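Long-range contacts in extracellular solute-binding protein family 1 (Arthrobacter chlorophenolicus, PDB 4R2F), which binds the disaccharide laminaribiose and probably serves as the extracellular sugar-capturing component of an ABC-type transporter: residues Lys41-Pro46 / Gln73-Asn78; Thr92-Ser97 / Met314-Thr319; Thr83-Ile88 / Phe105-Gln110. All blocks are in the same frame, centred on the assembly; numbering follows the deposited sequence.

Contact 1 of 3, residues Lys41-Pro46 / Gln73-Asn78; sequences KFWDMP and QIIQWN. With BGC (beta-D-glucopyranose), chain B.
Met45 and Trp77 meet just past the parallel pairing of strands 40-44 and 70-74, where the strands give way to a sugar site. Three backbone hydrogen bonds precede them, Gln73 N to Phe42 O, Asp44 N to Gln73 O and Ile75 N to Asp44 O. Followed outward, Met45 begins with CB against CZ2 of Trp77 at 3.6 Å, and CG lies by CH2 of the same ring. Bends at chi2 (-47°) and chi3 turn the chain back, so that SD rests 3.9 Å from Ile75 CB and CE, the tip, sits over the six-membered ring of Trp77 in a CH-pi contact, 3.9 Å from its centroid. Pro46 CD covers the five-membered ring on that same face, and Trp77 NE1 donates to Pro46 O (2.9 Å) from well above the carbonyl plane. Glucose occupies the opposite face, with its C5 3.6 Å from Trp77 NE1. A serine in place of Trp77 would probably leave the glucose without the flat indole face beneath it and Pro46 O without this donor. The chemistry is that of carbohydrate recognition: an indole backed by Met45 and Pro46, its rotation helped by the N-H bond to Pro46 O, offers its other face to the glucose, whose C5 and O4 lie over it.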
loop_
_atom_site.group_PDB
_atom_site.type_symbol
_atom_site.label_atom_id
_atom_site.label_comp_id
_atom_site.label_asym_id
_atom_site.label_seq_id
_atom_site.Cartn_x
_atom_site.Cartn_y
_atom_site.Cartn_z
ATOM N N LYS A 41 -14.547 -11.944 15.885
ATOM C CA LYS A 41 -13.863 -12.305 14.645
ATOM C C LYS A 41 -12.986 -11.181 14.123
ATOM O O LYS A 41 -13.480 -10.100 13.818
ATOM C CB LYS A 41 -14.872 -12.690 13.567
ATOM C CG LYS A 41 -15.608 -13.981 13.889
ATOM C CD LYS A 41 -16.749 -14.193 12.920
ATOM C CE LYS A 41 -17.501 -15.456 13.283
ATOM N NZ LYS A 41 -18.656 -15.612 12.370
ATOM N N PHE A 42 -11.697 -11.477 13.987
ATOM C CA PHE A 42 -10.724 -10.566 13.417
ATOM C C PHE A 42 -10.261 -11.121 12.084
ATOM O O PHE A 42 -9.739 -12.233 12.009
ATOM C CB PHE A 42 -9.556 -10.425 14.360
ATOM C CG PHE A 42 -8.453 -9.530 13.860
ATOM C CD1 PHE A 42 -8.716 -8.233 13.447
ATOM C CD2 PHE A 42 -7.145 -9.968 13.870
ATOM C CE1 PHE A 42 -7.694 -7.426 13.010
ATOM C CE2 PHE A 42 -6.110 -9.157 13.456
ATOM C CZ PHE A 42 -6.381 -7.892 13.009
ATOM N N TRP A 43 -10.466 -10.347 11.024
ATOM C CA TRP A 43 -9.950 -10.685 9.709
ATOM C C TRP A 43 -8.742 -9.816 9.402
ATOM O O TRP A 43 -8.779 -8.594 9.578
ATOM C CB TRP A 43 -11.019 -10.445 8.642
ATOM C CG TRP A 43 -12.162 -11.438 8.633
ATOM C CD1 TRP A 43 -12.449 -12.397 9.568
ATOM C CD2 TRP A 43 -13.176 -11.540 7.632
ATOM N NE1 TRP A 43 -13.587 -13.090 9.202
ATOM C CE2 TRP A 43 -14.048 -12.588 8.019
ATOM C CE3 TRP A 43 -13.429 -10.852 6.436
ATOM C CZ2 TRP A 43 -15.168 -12.959 7.260
ATOM C CZ3 TRP A 43 -14.538 -11.232 5.670
ATOM C CH2 TRP A 43 -15.396 -12.277 6.095
ATOM N N ASP A 44 -7.712 -10.452 8.854
ATOM C CA ASP A 44 -6.416 -9.831 8.600
ATOM C C ASP A 44 -5.923 -10.228 7.201
ATOM O O ASP A 44 -6.320 -11.267 6.676
ATOM C CB ASP A 44 -5.413 -10.324 9.649
ATOM C CG ASP A 44 -4.165 -9.416 9.779
ATOM O OD1 ASP A 44 -4.243 -8.213 9.435
ATOM O OD2 ASP A 44 -3.127 -9.896 10.286
ATOM N N MET A 45 -5.049 -9.421 6.610
ATOM C CA MET A 45 -4.585 -9.661 5.250
ATOM C C MET A 45 -3.200 -10.339 5.330
ATOM O O MET A 45 -2.554 -10.336 6.389
ATOM C CB MET A 45 -4.480 -8.335 4.479
ATOM C CG MET A 45 -5.744 -7.463 4.453
ATOM S SD MET A 45 -7.290 -8.291 4.052
ATOM C CE MET A 45 -6.993 -8.625 2.342
ATOM N N PRO A 46 -2.703 -10.848 4.201
ATOM C CA PRO A 46 -1.330 -11.299 4.175
ATOM C C PRO A 46 -0.467 -10.078 3.922
ATOM O O PRO A 46 -0.177 -9.731 2.775
ATOM C CB PRO A 46 -1.300 -12.307 2.999
ATOM C CG PRO A 46 -2.734 -12.487 2.589
ATOM C CD PRO A 46 -3.373 -11.175 2.936
ATOM N N GLN A 73 -8.556 -14.823 11.202
ATOM C CA GLN A 73 -8.792 -15.389 9.891
ATOM C C GLN A 73 -8.128 -14.547 8.818
ATOM O O GLN A 73 -8.257 -13.327 8.832
ATOM C CB GLN A 73 -10.290 -15.420 9.706
ATOM C CG GLN A 73 -10.760 -15.426 8.283
ATOM C CD GLN A 73 -11.439 -16.694 8.007
ATOM O OE1 GLN A 73 -10.789 -17.693 7.708
ATOM N NE2 GLN A 73 -12.759 -16.697 8.186
ATOM N N ILE A 74 -7.432 -15.196 7.889
ATOM C CA ILE A 74 -6.721 -14.515 6.805
ATOM C C ILE A 74 -7.607 -14.400 5.576
ATOM O O ILE A 74 -8.158 -15.382 5.116
ATOM C CB ILE A 74 -5.454 -15.264 6.368
ATOM C CG1 ILE A 74 -4.473 -15.389 7.532
ATOM C CG2 ILE A 74 -4.785 -14.538 5.211
ATOM C CD1 ILE A 74 -3.382 -16.426 7.281
ATOM N N ILE A 75 -7.728 -13.189 5.058
ATOM C CA ILE A 75 -8.436 -12.920 3.814
ATOM C C ILE A 75 -7.363 -12.691 2.761
ATOM O O ILE A 75 -6.453 -11.915 2.982
ATOM C CB ILE A 75 -9.312 -11.651 3.955
ATOM C CG1 ILE A 75 -10.306 -11.817 5.093
ATOM C CG2 ILE A 75 -10.020 -11.348 2.638
ATOM C CD1 ILE A 75 -11.302 -12.956 4.899
ATOM N N GLN A 76 -7.451 -13.374 1.621
ATOM C CA GLN A 76 -6.453 -13.216 0.554
ATOM C C GLN A 76 -6.612 -11.871 -0.170
ATOM O O GLN A 76 -7.687 -11.299 -0.194
ATOM C CB GLN A 76 -6.548 -14.366 -0.454
ATOM C CG GLN A 76 -6.270 -15.758 0.135
ATOM C CD GLN A 76 -4.897 -15.874 0.802
ATOM O OE1 GLN A 76 -4.778 -16.365 1.922
ATOM N NE2 GLN A 76 -3.867 -15.416 0.123
ATOM N N TRP A 77 -5.524 -11.363 -0.745
ATOM C CA TRP A 77 -5.600 -10.115 -1.461
ATOM C C TRP A 77 -6.461 -10.185 -2.728
ATOM O O TRP A 77 -7.137 -9.206 -3.058
ATOM C CB TRP A 77 -4.210 -9.615 -1.819
ATOM C CG TRP A 77 -3.535 -8.942 -0.694
ATOM C CD1 TRP A 77 -2.406 -9.350 -0.047
ATOM C CD2 TRP A 77 -3.947 -7.733 -0.061
ATOM N NE1 TRP A 77 -2.085 -8.462 0.956
ATOM C CE2 TRP A 77 -3.016 -7.459 0.964
ATOM C CE3 TRP A 77 -5.005 -6.842 -0.269
ATOM C CZ2 TRP A 77 -3.128 -6.342 1.780
ATOM C CZ3 TRP A 77 -5.113 -5.734 0.539
ATOM C CH2 TRP A 77 -4.194 -5.496 1.557
ATOM N N ASN A 78 -6.446 -11.303 -3.451
ATOM C CA ASN A 78 -7.163 -11.327 -4.737
ATOM C C ASN A 78 -8.657 -11.150 -4.497
ATOM O O ASN A 78 -9.262 -11.875 -3.686
ATOM C CB ASN A 78 -6.910 -12.603 -5.524
ATOM C CG ASN A 78 -7.307 -12.460 -6.994
ATOM O OD1 ASN A 78 -6.827 -11.569 -7.711
ATOM N ND2 ASN A 78 -8.185 -13.322 -7.444
HETATM C C2 BGC B . 1.016 -4.565 0.200
HETATM C C3 BGC B . -0.439 -4.378 -0.258
HETATM C C4 BGC B . -0.642 -5.108 -1.593
HETATM C C5 BGC B . -0.173 -6.582 -1.478
HETATM C C6 BGC B . -0.414 -7.399 -2.753
HETATM C C1 BGC B . 1.385 -6.060 0.193
HETATM O O1 BGC B . 2.759 -6.248 0.529
HETATM O O2 BGC B . 1.185 -3.988 1.506
HETATM O O3 BGC B . -0.720 -2.954 -0.304
HETATM O O4 BGC B . -2.005 -5.117 -2.037
HETATM O O5 BGC B . 1.188 -6.566 -1.144
HETATM O O6 BGC B . 0.191 -6.744 -3.870
#

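Contact 2 of 3, residues Thr92-Ser97 / Met314-Thr319; sequences TGPAVS and MMYTNT
Ser97 and Tyr316 join through their hydroxyls, Tyr316 OH donating to Ser97 OG over 2.8 Å. The serine oxygen stands between its own backbone N and carbonyl carbon (chi1 87°), a rotation that brings it to the edge of the phenol ring, near the ring plane and 3.4 Å from Tyr316 CE1. Pro94 crosses the same ring obliquely, its CG 3.9 Å from Tyr316 CE1. Met314 sets CG 3.6 Å from Ser97 OG as well.

The backbone holds these side chains in place. Ser97 and Met314 form an antiparallel hydrogen-bonded pair, each N donating to the other's O, while Val96 and Met315 make the neighbouring non-hydrogen-bonded pair. Tyr316 N then bonds to Ala95 O at 2.8 Å, and this carbonyl also lies at the edge of the tyrosine's own ring. Beside the turn after Tyr316, two waters bridge the backbone of Gly93 to Asn318. One accepts from both Gly93 N and Asn318 ND2; the second donates to Gly93 O and to Asn318 O, the latter at 2.8 Å. An inverse gamma turn centred on Asn318 swings the chain round to Thr319, whose CB packs directly on Ala95 CB.

Further out, Phe84 of helix 80-89 touches both Ser97 and Tyr316, and Gln103 makes a weak bond to the tyrosine hydroxyl. On the other face of the sheet, Val96 and Met315 pack against Val329 of helix 322-335. An antiparallel strand inserted beside parallel ones, with helices on both faces, is characteristic of the alpha/beta lobes of periplasmic-type solute-binding proteins: here the long strand 306-316 returns from a distant part of the sequence to pair with 96-97.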
loop_
_atom_site.group_PDB
_atom_site.type_symbol
_atom_site.label_atom_id
_atom_site.label_comp_id
_atom_site.label_asym_id
_atom_site.label_seq_id
_atom_site.Cartn_x
_atom_site.Cartn_y
_atom_site.Cartn_z
ATOM N N THR A 92 -22.094 -12.024 7.121
ATOM C CA THR A 92 -21.131 -13.082 7.493
ATOM C C THR A 92 -19.711 -12.525 7.675
ATOM O O THR A 92 -18.725 -13.260 7.618
ATOM C CB THR A 92 -21.092 -14.176 6.414
ATOM O OG1 THR A 92 -20.935 -13.557 5.135
ATOM C CG2 THR A 92 -22.397 -15.011 6.437
ATOM N N GLY A 93 -19.624 -11.227 7.945
ATOM C CA GLY A 93 -18.345 -10.537 8.068
ATOM C C GLY A 93 -17.824 -10.522 9.498
ATOM O O GLY A 93 -18.488 -11.017 10.431
ATOM N N PRO A 94 -16.632 -9.935 9.690
ATOM C CA PRO A 94 -15.984 -9.934 10.989
ATOM C C PRO A 94 -16.473 -8.816 11.900
ATOM O O PRO A 94 -17.195 -7.896 11.454
ATOM C CB PRO A 94 -14.529 -9.699 10.614
ATOM C CG PRO A 94 -14.639 -8.729 9.483
ATOM C CD PRO A 94 -15.837 -9.195 8.695
ATOM N N ALA A 95 -16.046 -8.876 13.161
ATOM C CA ALA A 95 -16.245 -7.777 14.109
ATOM C C ALA A 95 -15.202 -6.661 13.913
ATOM O O ALA A 95 -15.499 -5.465 14.076
ATOM C CB ALA A 95 -16.167 -8.309 15.538
ATOM N N VAL A 96 -13.983 -7.080 13.589
ATOM C CA VAL A 96 -12.835 -6.211 13.422
ATOM C C VAL A 96 -11.996 -6.702 12.258
ATOM O O VAL A 96 -11.872 -7.912 12.033
ATOM C CB VAL A 96 -11.912 -6.267 14.663
ATOM C CG1 VAL A 96 -10.771 -5.264 14.544
ATOM C CG2 VAL A 96 -12.702 -6.036 15.940
ATOM N N SER A 97 -11.376 -5.772 11.543
ATOM C CA SER A 97 -10.470 -6.144 10.476
ATOM C C SER A 97 -9.440 -5.096 10.119
ATOM O O SER A 97 -9.591 -3.886 10.402
ATOM C CB SER A 97 -11.264 -6.513 9.194
ATOM O OG SER A 97 -11.554 -5.390 8.380
ATOM N N MET A 314 -10.331 -1.398 11.587
ATOM C CA MET A 314 -11.709 -0.991 11.534
ATOM C C MET A 314 -12.591 -1.977 12.276
ATOM O O MET A 314 -12.299 -3.170 12.391
ATOM C CB MET A 314 -12.158 -0.783 10.065
ATOM C CG MET A 314 -12.239 -1.984 9.165
ATOM S SD MET A 314 -12.128 -1.551 7.420
ATOM C CE MET A 314 -10.359 -1.570 7.229
ATOM N N MET A 315 -13.646 -1.434 12.851
ATOM C CA MET A 315 -14.624 -2.217 13.595
ATOM C C MET A 315 -15.951 -2.151 12.825
ATOM O O MET A 315 -16.202 -1.172 12.123
ATOM C CB MET A 315 -14.791 -1.622 15.022
ATOM C CG MET A 315 -13.639 -1.814 15.984
ATOM S SD MET A 315 -13.942 -1.182 17.651
ATOM C CE MET A 315 -14.087 0.531 17.265
ATOM N N TYR A 316 -16.787 -3.178 12.968
ATOM C CA TYR A 316 -18.044 -3.307 12.231
ATOM C C TYR A 316 -19.239 -3.444 13.159
ATOM O O TYR A 316 -19.097 -3.931 14.281
ATOM C CB TYR A 316 -18.007 -4.563 11.362
ATOM C CG TYR A 316 -16.923 -4.564 10.301
ATOM C CD1 TYR A 316 -15.614 -4.875 10.614
ATOM C CD2 TYR A 316 -17.219 -4.242 8.997
ATOM C CE1 TYR A 316 -14.623 -4.872 9.649
ATOM C CE2 TYR A 316 -16.242 -4.236 8.022
ATOM C CZ TYR A 316 -14.943 -4.560 8.339
ATOM O OH TYR A 316 -13.978 -4.581 7.342
ATOM N N THR A 317 -20.423 -3.070 12.666
ATOM C CA THR A 317 -21.648 -3.169 13.457
ATOM C C THR A 317 -22.015 -4.607 13.787
ATOM O O THR A 317 -22.634 -4.859 14.810
ATOM C CB THR A 317 -22.858 -2.496 12.778
ATOM O OG1 THR A 317 -23.020 -3.029 11.463
ATOM C CG2 THR A 317 -22.673 -0.965 12.709
ATOM N N ASN A 318 -21.646 -5.544 12.918
ATOM C CA ASN A 318 -21.911 -6.944 13.174
ATOM C C ASN A 318 -20.898 -7.526 14.131
ATOM O O ASN A 318 -19.913 -8.141 13.714
ATOM C CB ASN A 318 -21.916 -7.748 11.872
ATOM C CG ASN A 318 -22.318 -9.208 12.097
ATOM O OD1 ASN A 318 -22.712 -9.582 13.192
ATOM N ND2 ASN A 318 -22.176 -10.032 11.073
ATOM N N THR A 319 -21.144 -7.306 15.421
ATOM C CA THR A 319 -20.278 -7.796 16.491
ATOM C C THR A 319 -21.183 -8.361 17.565
ATOM O O THR A 319 -22.278 -7.858 17.767
ATOM C CB THR A 319 -19.379 -6.671 17.103
ATOM O OG1 THR A 319 -18.654 -7.156 18.248
ATOM C CG2 THR A 319 -20.204 -5.464 17.531
HETATM O O HOH W 1 -21.178 -8.822 8.704
HETATM O O HOH W 2 -18.925 -10.626 13.005
#

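Contact 3 of 3, residues Thr83-Ile88 / Phe105-Gln110; sequences TFSSAI and FQFEEQ
Phe107 reaches from helix 103-109 to helix 80-89 and carries nearly all of the tight packing between them. Its CZ comes 3.7 Å from Phe84 CB, which lies at the ring edge near the plane, where Ser85 N also approaches, 4.0 Å from the same CZ. Ile88 takes one face: Ile88 CG1 sits 4.0 Å from Phe107 CE1, offset toward the rim. With CG anti to the carbonyl carbon (chi1 -65°), the ring extends across the gap and fits beside the turn from Phe84 to Ile88. These two helices flank strand 96-97 in the chain, as successive elements of an alpha/beta lobe of the solute-binding fold, and run almost the same way, their axes 25° apart and 11.8 Å at closest approach. That separation is wide for packed helices, and one large ring spans it. Toward the end of helix 103-109 the contact turns polar and loose. At this exposed rim the Gln110 side chain keeps its OE1 4.3 Å from Ile88 CG2, and a water bridges instead, donating to Ser85 O and, over 3.2 Å, to Gln110 OE1.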
loop_
_atom_site.group_PDB
_atom_site.type_symbol
_atom_site.label_atom_id
_atom_site.label_comp_id
_atom_site.label_asym_id
_atom_site.label_seq_id
_atom_site.Cartn_x
_atom_site.Cartn_y
_atom_site.Cartn_z
ATOM N N THR A 83 -14.737 -9.700 -1.602
ATOM C CA THR A 83 -14.838 -10.601 -0.449
ATOM C C THR A 83 -15.480 -9.888 0.762
ATOM O O THR A 83 -16.493 -10.351 1.312
ATOM C CB THR A 83 -13.470 -11.176 -0.070
ATOM O OG1 THR A 83 -12.873 -11.799 -1.219
ATOM C CG2 THR A 83 -13.604 -12.159 1.053
ATOM N N PHE A 84 -14.927 -8.740 1.141
ATOM C CA PHE A 84 -15.539 -7.895 2.188
ATOM C C PHE A 84 -16.937 -7.383 1.849
ATOM O O PHE A 84 -17.836 -7.457 2.691
ATOM C CB PHE A 84 -14.652 -6.687 2.514
ATOM C CG PHE A 84 -13.471 -7.015 3.378
ATOM C CD1 PHE A 84 -13.584 -7.022 4.766
ATOM C CD2 PHE A 84 -12.237 -7.303 2.810
ATOM C CE1 PHE A 84 -12.498 -7.330 5.556
ATOM C CE2 PHE A 84 -11.144 -7.595 3.608
ATOM C CZ PHE A 84 -11.273 -7.602 4.975
ATOM N N SER A 85 -17.119 -6.827 0.648
ATOM C CA SER A 85 -18.426 -6.285 0.277
ATOM C C SER A 85 -19.510 -7.356 0.385
ATOM O O SER A 85 -20.601 -7.083 0.916
ATOM C CB SER A 85 -18.440 -5.715 -1.140
ATOM O OG SER A 85 -17.696 -4.512 -1.215
ATOM N N SER A 86 -19.200 -8.555 -0.109
ATOM C CA SER A 86 -20.135 -9.682 -0.070
ATOM C C SER A 86 -20.393 -10.189 1.354
ATOM O O SER A 86 -21.542 -10.419 1.720
ATOM C CB SER A 86 -19.682 -10.828 -0.981
ATOM O OG SER A 86 -20.716 -11.800 -1.105
ATOM N N ALA A 87 -19.352 -10.367 2.159
ATOM C CA ALA A 87 -19.548 -10.780 3.561
ATOM C C ALA A 87 -20.413 -9.789 4.366
ATOM O O ALA A 87 -21.313 -10.180 5.091
ATOM C CB ALA A 87 -18.212 -10.971 4.263
ATOM N N ILE A 88 -20.118 -8.506 4.261
ATOM C CA ILE A 88 -20.881 -7.509 5.006
ATOM C C ILE A 88 -22.354 -7.532 4.559
ATOM O O ILE A 88 -23.252 -7.456 5.394
ATOM C CB ILE A 88 -20.270 -6.084 4.833
ATOM C CG1 ILE A 88 -19.136 -5.818 5.838
ATOM C CG2 ILE A 88 -21.301 -4.990 5.039
ATOM C CD1 ILE A 88 -18.090 -6.901 5.964
ATOM N N PHE A 105 -14.025 3.772 4.836
ATOM C CA PHE A 105 -14.898 4.857 4.387
ATOM C C PHE A 105 -16.119 4.346 3.585
ATOM O O PHE A 105 -17.182 4.923 3.680
ATOM C CB PHE A 105 -14.136 5.915 3.584
ATOM C CG PHE A 105 -13.119 6.672 4.396
ATOM C CD1 PHE A 105 -13.490 7.785 5.123
ATOM C CD2 PHE A 105 -11.792 6.236 4.472
ATOM C CE1 PHE A 105 -12.555 8.462 5.884
ATOM C CE2 PHE A 105 -10.853 6.916 5.215
ATOM C CZ PHE A 105 -11.234 8.028 5.924
ATOM N N GLN A 106 -15.935 3.290 2.794
ATOM C CA GLN A 106 -17.019 2.680 2.048
ATOM C C GLN A 106 -18.003 2.108 3.030
ATOM O O GLN A 106 -19.206 2.330 2.913
ATOM C CB GLN A 106 -16.527 1.561 1.136
ATOM C CG GLN A 106 -17.598 1.017 0.208
ATOM C CD GLN A 106 -18.350 2.126 -0.525
ATOM O OE1 GLN A 106 -19.584 2.143 -0.565
ATOM N NE2 GLN A 106 -17.607 3.061 -1.103
ATOM N N PHE A 107 -17.516 1.369 4.021
ATOM C CA PHE A 107 -18.450 0.706 4.943
ATOM C C PHE A 107 -19.104 1.697 5.882
ATOM O O PHE A 107 -20.224 1.488 6.364
ATOM C CB PHE A 107 -17.785 -0.482 5.677
ATOM C CG PHE A 107 -17.401 -1.595 4.753
ATOM C CD1 PHE A 107 -18.357 -2.161 3.910
ATOM C CD2 PHE A 107 -16.091 -2.065 4.685
ATOM C CE1 PHE A 107 -18.020 -3.166 3.024
ATOM C CE2 PHE A 107 -15.751 -3.064 3.791
ATOM C CZ PHE A 107 -16.714 -3.617 2.963
ATOM N N GLU A 108 -18.450 2.818 6.116
ATOM C CA GLU A 108 -19.098 3.860 6.900
ATOM C C GLU A 108 -20.270 4.467 6.146
ATOM O O GLU A 108 -21.334 4.703 6.713
ATOM C CB GLU A 108 -18.115 4.951 7.247
ATOM C CG GLU A 108 -18.663 5.921 8.271
ATOM C CD GLU A 108 -18.893 7.301 7.718
ATOM O OE1 GLU A 108 -18.534 7.552 6.555
ATOM O OE2 GLU A 108 -19.386 8.150 8.480
ATOM N N GLU A 109 -20.067 4.716 4.863
ATOM C CA GLU A 109 -21.123 5.288 4.003
ATOM C C GLU A 109 -22.313 4.335 3.983
ATOM O O GLU A 109 -23.441 4.762 4.012
ATOM C CB GLU A 109 -20.556 5.526 2.599
ATOM C CG GLU A 109 -21.501 6.062 1.535
ATOM C CD GLU A 109 -20.726 6.693 0.385
ATOM O OE1 GLU A 109 -20.460 6.013 -0.634
ATOM O OE2 GLU A 109 -20.338 7.870 0.523
ATOM N N GLN A 110 -22.047 3.037 4.012
ATOM C CA GLN A 110 -23.098 2.027 3.979
ATOM C C GLN A 110 -23.678 1.781 5.350
ATOM O O GLN A 110 -24.577 0.993 5.482
ATOM C CB GLN A 110 -22.564 0.679 3.467
ATOM C CG GLN A 110 -22.127 0.666 2.015
ATOM C CD GLN A 110 -21.446 -0.644 1.623
ATOM O OE1 GLN A 110 -21.614 -1.686 2.266
ATOM N NE2 GLN A 110 -20.691 -0.590 0.556
HETATM O O HOH W 3 -21.515 -4.678 1.058
#

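All three contacts lie on the same side of the chain's centre, within one lobe. Contact 1 comes first along the chain and closes before the other two open; contacts 2 and 3 interleave, because helices 80-89 and 103-109 flank strand 96-97. Contacts 1 and 2, with centres about 12 Å apart, share a sheet in which strands 40-44 and 96-97 are neighbours, probably joined by a hydrogen bond between Trp43 N and Val96 O. The centre of contact 3 is about 15 Å from that of contact 1 and about 10 Å from that of contact 2. Phe84 links all three, touching Trp43, Met45, Ser97 and Tyr316. The sugar-facing end of contact 1 is thus continuous with a packed sheet-and-helix core.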